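Local coordinates for Pex (Synechococcus elongatus PCC 7942, PDB 2E1N), which modifies the cyanobacterial circadian clock as a period extender, probably by binding DNA through a PadR-like winged-helix fold, at residues Leu75-Tyr87 with Arg99-Ser111. Sequence-based numbering, arbitrary orientation.
Sequences LKFLEDEQIISGY and RMYQLAQANDDRS
Y87 and M100 form a hydrogen-bonded pair of the antiparallel hairpin 84-89/98-103, the wing of a PadR-like winged-helix domain: each backbone N donates to the other's O at 2.9 Å. S85 and Q102 repeat this reciprocal pairing, and A104 N reaches I83 O from above the carbonyl plane, and a water bridges I83 O and A104 O. With CG between its backbone N and carbonyl carbon (chi1 62°), Y87 lies across the strand pair; M100 CB sits over one ring face, 3.5 Å from the ring centroid, and Q102 NE2 approaches Y87 CD2 obliquely at 3.5 Å. An alanine in place of Y87 would probably uncover M100 CB and deprive D47 of the hydroxyl that bonds it. On the other face, L75 CD2 stands almost on the normal of the Y101 ring, 4.1 Å from its centroid, while I84 CD1 meets Y101 CD1 at 4.0 Å. Polar links run through water: E79 OE1 to R99 NE, and E79 OE2 to Y101 OH. The R99 guanidinium lies flat over the G86-Y87 peptide. Backbone bonds thus set the strand register, while Y101, packed on L75 and water-linked to E79, docks the wing against helix 68-80.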
loop_
_atom_site.group_PDB
_atom_site.type_symbol
_atom_site.label_atom_id
_atom_site.label_comp_id
_atom_site.label_asym_id
_atom_site.label_seq_id
_atom_site.Cartn_x
_atom_site.Cartn_y
_atom_site.Cartn_z
ATOM N N LEU B 75 12.017 8.424 15.194
ATOM C CA LEU B 75 12.599 8.589 16.555
ATOM C C LEU B 75 12.996 10.024 16.859
ATOM O O LEU B 75 12.741 10.504 17.949
ATOM C CB LEU B 75 13.771 7.699 16.807
ATOM C CG LEU B 75 13.538 6.185 16.726
ATOM C CD1 LEU B 75 14.903 5.451 16.626
ATOM C CD2 LEU B 75 12.700 5.765 17.881
ATOM N N LYS B 76 13.600 10.705 15.908
ATOM C CA LYS B 76 13.984 12.081 16.106
ATOM C C LYS B 76 12.763 12.963 16.357
ATOM O O LYS B 76 12.804 13.833 17.225
ATOM C CB LYS B 76 14.762 12.591 14.910
ATOM C CG LYS B 76 15.345 13.961 15.134
ATOM C CD LYS B 76 15.906 14.547 13.847
ATOM C CE LYS B 76 17.046 15.530 14.147
ATOM N NZ LYS B 76 17.673 16.100 12.918
ATOM N N PHE B 77 11.687 12.770 15.598
ATOM C CA PHE B 77 10.443 13.519 15.785
ATOM C C PHE B 77 9.928 13.339 17.196
ATOM O O PHE B 77 9.584 14.294 17.891
ATOM C CB PHE B 77 9.382 13.061 14.787
ATOM C CG PHE B 77 8.018 13.614 15.034
ATOM C CD1 PHE B 77 7.743 14.954 14.775
ATOM C CD2 PHE B 77 7.006 12.831 15.591
ATOM C CE1 PHE B 77 6.474 15.478 15.034
ATOM C CE2 PHE B 77 5.769 13.340 15.852
ATOM C CZ PHE B 77 5.488 14.689 15.562
ATOM N N LEU B 78 9.867 12.087 17.609
ATOM C CA LEU B 78 9.277 11.726 18.907
ATOM C C LEU B 78 10.134 12.231 20.039
ATOM O O LEU B 78 9.604 12.565 21.097
ATOM C CB LEU B 78 9.127 10.211 19.003
ATOM C CG LEU B 78 8.004 9.628 18.122
ATOM C CD1 LEU B 78 8.040 8.090 18.248
ATOM C CD2 LEU B 78 6.674 10.226 18.549
ATOM N N GLU B 79 11.452 12.303 19.836
ATOM C CA GLU B 79 12.317 12.887 20.882
ATOM C C GLU B 79 12.157 14.408 20.959
ATOM O O GLU B 79 12.036 15.018 22.045
ATOM C CB GLU B 79 13.790 12.580 20.599
ATOM C CG GLU B 79 14.196 11.184 20.783
ATOM C CD GLU B 79 15.683 11.015 20.487
ATOM O OE1 GLU B 79 16.411 10.618 21.418
ATOM O OE2 GLU B 79 16.116 11.328 19.351
ATOM N N ASP B 80 12.156 15.028 19.782
ATOM C CA ASP B 80 11.964 16.476 19.655
ATOM C C ASP B 80 10.624 16.978 20.231
ATOM O O ASP B 80 10.533 18.069 20.795
ATOM C CB ASP B 80 12.124 16.887 18.193
ATOM C CG ASP B 80 13.589 16.811 17.690
ATOM O OD1 ASP B 80 14.534 16.583 18.476
ATOM O OD2 ASP B 80 13.797 16.948 16.455
ATOM N N GLU B 81 9.589 16.176 20.099
ATOM C CA GLU B 81 8.290 16.458 20.658
ATOM C C GLU B 81 8.143 15.995 22.107
ATOM O O GLU B 81 7.079 16.149 22.674
ATOM C CB GLU B 81 7.224 15.785 19.784
ATOM C CG GLU B 81 7.146 16.347 18.355
ATOM C CD GLU B 81 6.671 17.775 18.285
ATOM O OE1 GLU B 81 6.914 18.409 17.255
ATOM O OE2 GLU B 81 6.071 18.295 19.249
ATOM N N GLN B 82 9.203 15.433 22.690
ATOM C CA GLN B 82 9.284 15.035 24.100
ATOM C C GLN B 82 8.358 13.902 24.442
ATOM O O GLN B 82 7.961 13.787 25.609
ATOM C CB GLN B 82 9.032 16.235 25.063
ATOM C CG GLN B 82 10.012 17.371 24.820
ATOM C CD GLN B 82 9.991 18.451 25.875
ATOM O OE1 GLN B 82 9.064 18.537 26.753
ATOM N NE2 GLN B 82 11.008 19.269 25.843
ATOM N N ILE B 83 8.020 13.060 23.460
ATOM C CA ILE B 83 7.156 11.914 23.728
ATOM C C ILE B 83 7.970 10.693 24.191
ATOM O O ILE B 83 7.492 9.866 25.048
ATOM C CB ILE B 83 6.357 11.567 22.479
ATOM C CG1 ILE B 83 5.547 12.765 22.060
ATOM C CG2 ILE B 83 5.394 10.348 22.746
ATOM C CD1 ILE B 83 4.740 12.547 20.787
ATOM N N ILE B 84 9.172 10.558 23.621
ATOM C CA ILE B 84 10.074 9.481 23.994
ATOM C C ILE B 84 11.375 10.043 24.473
ATOM O O ILE B 84 11.719 11.210 24.227
ATOM C CB ILE B 84 10.335 8.447 22.853
ATOM C CG1 ILE B 84 11.203 9.021 21.732
ATOM C CG2 ILE B 84 8.978 7.934 22.315
ATOM C CD1 ILE B 84 11.570 8.021 20.615
ATOM N N SER B 85 12.091 9.196 25.196
ATOM C CA SER B 85 13.427 9.482 25.624
ATOM C C SER B 85 14.311 8.265 25.423
ATOM O O SER B 85 13.811 7.151 25.225
ATOM C CB SER B 85 13.441 9.934 27.079
ATOM O OG SER B 85 12.901 8.941 27.925
ATOM N N GLY B 86 15.603 8.504 25.384
ATOM C CA GLY B 86 16.563 7.474 25.175
ATOM C C GLY B 86 17.442 7.294 26.378
ATOM O O GLY B 86 17.510 8.142 27.265
ATOM N N TYR B 87 18.073 6.131 26.415
ATOM C CA TYR B 87 19.080 5.818 27.413
ATOM C C TYR B 87 20.018 4.790 26.848
ATOM O O TYR B 87 19.676 4.082 25.934
ATOM C CB TYR B 87 18.472 5.310 28.719
ATOM C CG TYR B 87 17.675 4.036 28.691
ATOM C CD1 TYR B 87 18.275 2.810 29.014
ATOM C CD2 TYR B 87 16.312 4.043 28.441
ATOM C CE1 TYR B 87 17.540 1.668 29.032
ATOM C CE2 TYR B 87 15.564 2.866 28.454
ATOM C CZ TYR B 87 16.186 1.691 28.763
ATOM O OH TYR B 87 15.455 0.523 28.789
ATOM N N ARG B 99 21.397 1.965 22.200
ATOM C CA ARG B 99 20.489 3.055 22.529
ATOM C C ARG B 99 19.114 2.428 22.645
ATOM O O ARG B 99 18.576 1.913 21.629
ATOM C CB ARG B 99 20.505 4.117 21.438
ATOM C CG ARG B 99 19.781 5.401 21.779
ATOM C CD ARG B 99 20.465 6.078 22.907
ATOM N NE ARG B 99 19.940 7.408 23.206
ATOM C CZ ARG B 99 20.243 8.088 24.302
ATOM N NH1 ARG B 99 20.980 7.545 25.261
ATOM N NH2 ARG B 99 19.725 9.293 24.486
ATOM N N MET B 100 18.569 2.471 23.855
ATOM C CA MET B 100 17.197 2.088 24.144
ATOM C C MET B 100 16.272 3.316 24.143
ATOM O O MET B 100 16.698 4.431 24.454
ATOM C CB MET B 100 17.106 1.447 25.526
ATOM C CG MET B 100 17.949 0.201 25.715
ATOM S SD MET B 100 17.445 -1.199 24.697
ATOM C CE MET B 100 15.789 -1.522 25.315
ATOM N N TYR B 101 14.987 3.066 23.898
ATOM C CA TYR B 101 13.974 4.110 23.847
ATOM C C TYR B 101 12.794 3.716 24.740
ATOM O O TYR B 101 12.456 2.506 24.888
ATOM C CB TYR B 101 13.503 4.361 22.411
ATOM C CG TYR B 101 14.595 4.828 21.530
ATOM C CD1 TYR B 101 14.998 6.176 21.513
ATOM C CD2 TYR B 101 15.249 3.951 20.735
ATOM C CE1 TYR B 101 16.026 6.587 20.700
ATOM C CE2 TYR B 101 16.280 4.359 19.920
ATOM C CZ TYR B 101 16.674 5.672 19.931
ATOM O OH TYR B 101 17.701 6.058 19.081
ATOM N N GLN B 102 12.223 4.724 25.393
ATOM C CA GLN B 102 11.062 4.516 26.253
ATOM C C GLN B 102 10.130 5.719 26.193
ATOM O O GLN B 102 10.535 6.802 25.793
ATOM C CB GLN B 102 11.509 4.222 27.701
ATOM C CG GLN B 102 12.069 5.441 28.409
ATOM C CD GLN B 102 12.779 5.133 29.756
ATOM O OE1 GLN B 102 12.335 4.301 30.538
ATOM N NE2 GLN B 102 13.827 5.847 30.017
ATOM N N LEU B 103 8.873 5.530 26.582
ATOM C CA LEU B 103 7.984 6.673 26.675
ATOM C C LEU B 103 8.445 7.504 27.846
ATOM O O LEU B 103 8.704 6.958 28.927
ATOM C CB LEU B 103 6.532 6.248 26.886
ATOM C CG LEU B 103 5.897 5.415 25.811
ATOM C CD1 LEU B 103 4.485 5.054 26.253
ATOM C CD2 LEU B 103 5.908 6.151 24.487
ATOM N N ALA B 104 8.552 8.817 27.645
ATOM C CA ALA B 104 8.836 9.747 28.740
ATOM C C ALA B 104 7.585 9.965 29.640
ATOM O O ALA B 104 6.459 9.769 29.183
ATOM C CB ALA B 104 9.279 11.069 28.186
ATOM N N GLN B 105 7.813 10.323 30.905
ATOM C CA GLN B 105 6.700 10.682 31.822
ATOM C C GLN B 105 6.205 12.042 31.398
ATOM O O GLN B 105 7.010 12.989 31.328
ATOM C CB GLN B 105 7.151 10.727 33.274
ATOM C CG GLN B 105 7.499 9.342 33.885
ATOM C CD GLN B 105 7.541 9.340 35.420
ATOM O OE1 GLN B 105 6.547 9.641 36.070
ATOM N NE2 GLN B 105 8.677 9.017 35.992
ATOM N N ALA B 106 4.895 12.145 31.172
ATOM C CA ALA B 106 4.235 13.389 30.772
ATOM C C ALA B 106 2.760 13.383 31.176
ATOM O O ALA B 106 2.136 12.331 31.246
ATOM C CB ALA B 106 4.298 13.550 29.282
ATOM N N ASN B 107 2.195 14.562 31.386
ATOM C CA ASN B 107 0.742 14.655 31.656
ATOM C C ASN B 107 -0.091 14.222 30.443
ATOM O O ASN B 107 -0.959 13.338 30.523
ATOM C CB ASN B 107 0.403 16.077 32.169
ATOM C CG ASN B 107 0.799 16.276 33.674
ATOM O OD1 ASN B 107 0.843 17.396 34.233
ATOM N ND2 ASN B 107 1.037 15.186 34.318
ATOM N N ASP B 108 0.184 14.837 29.315
ATOM C CA ASP B 108 -0.551 14.568 28.066
ATOM C C ASP B 108 0.045 13.322 27.406
ATOM O O ASP B 108 1.143 13.346 26.828
ATOM C CB ASP B 108 -0.543 15.827 27.163
ATOM C CG ASP B 108 -1.432 15.693 25.917
ATOM O OD1 ASP B 108 -2.187 14.714 25.807
ATOM O OD2 ASP B 108 -1.364 16.600 25.041
ATOM N N ASP B 109 -0.673 12.217 27.538
ATOM C CA ASP B 109 -0.267 10.934 26.951
ATOM C C ASP B 109 -0.541 10.988 25.433
ATOM O O ASP B 109 -1.601 10.579 24.960
ATOM C CB ASP B 109 -1.075 9.806 27.598
ATOM C CG ASP B 109 -0.584 8.413 27.217
ATOM O OD1 ASP B 109 0.439 8.296 26.503
ATOM O OD2 ASP B 109 -1.234 7.436 27.668
ATOM N N ARG B 110 0.408 11.540 24.686
ATOM C CA ARG B 110 0.250 11.632 23.220
ATOM C C ARG B 110 0.285 10.247 22.563
ATOM O O ARG B 110 -0.313 10.019 21.469
ATOM C CB ARG B 110 1.365 12.505 22.638
ATOM C CG ARG B 110 1.137 13.984 22.751
ATOM C CD ARG B 110 0.004 14.484 21.867
ATOM N NE ARG B 110 -0.170 13.716 20.634
ATOM C CZ ARG B 110 -0.498 14.230 19.450
ATOM N NH1 ARG B 110 -0.698 15.534 19.285
ATOM N NH2 ARG B 110 -0.624 13.426 18.410
ATOM N N SER B 111 0.990 9.316 23.205
ATOM C CA SER B 111 1.185 7.997 22.644
ATOM C C SER B 111 -0.093 7.179 22.462
ATOM O O SER B 111 -0.188 6.434 21.508
ATOM C CB SER B 111 2.226 7.197 23.456
ATOM O OG SER B 111 1.660 6.658 24.629
HETATM O O HOH W 1 18.773 9.087 20.882
HETATM O O HOH W 2 17.581 8.861 18.324
HETATM O O HOH W 3 5.139 10.230 26.618
#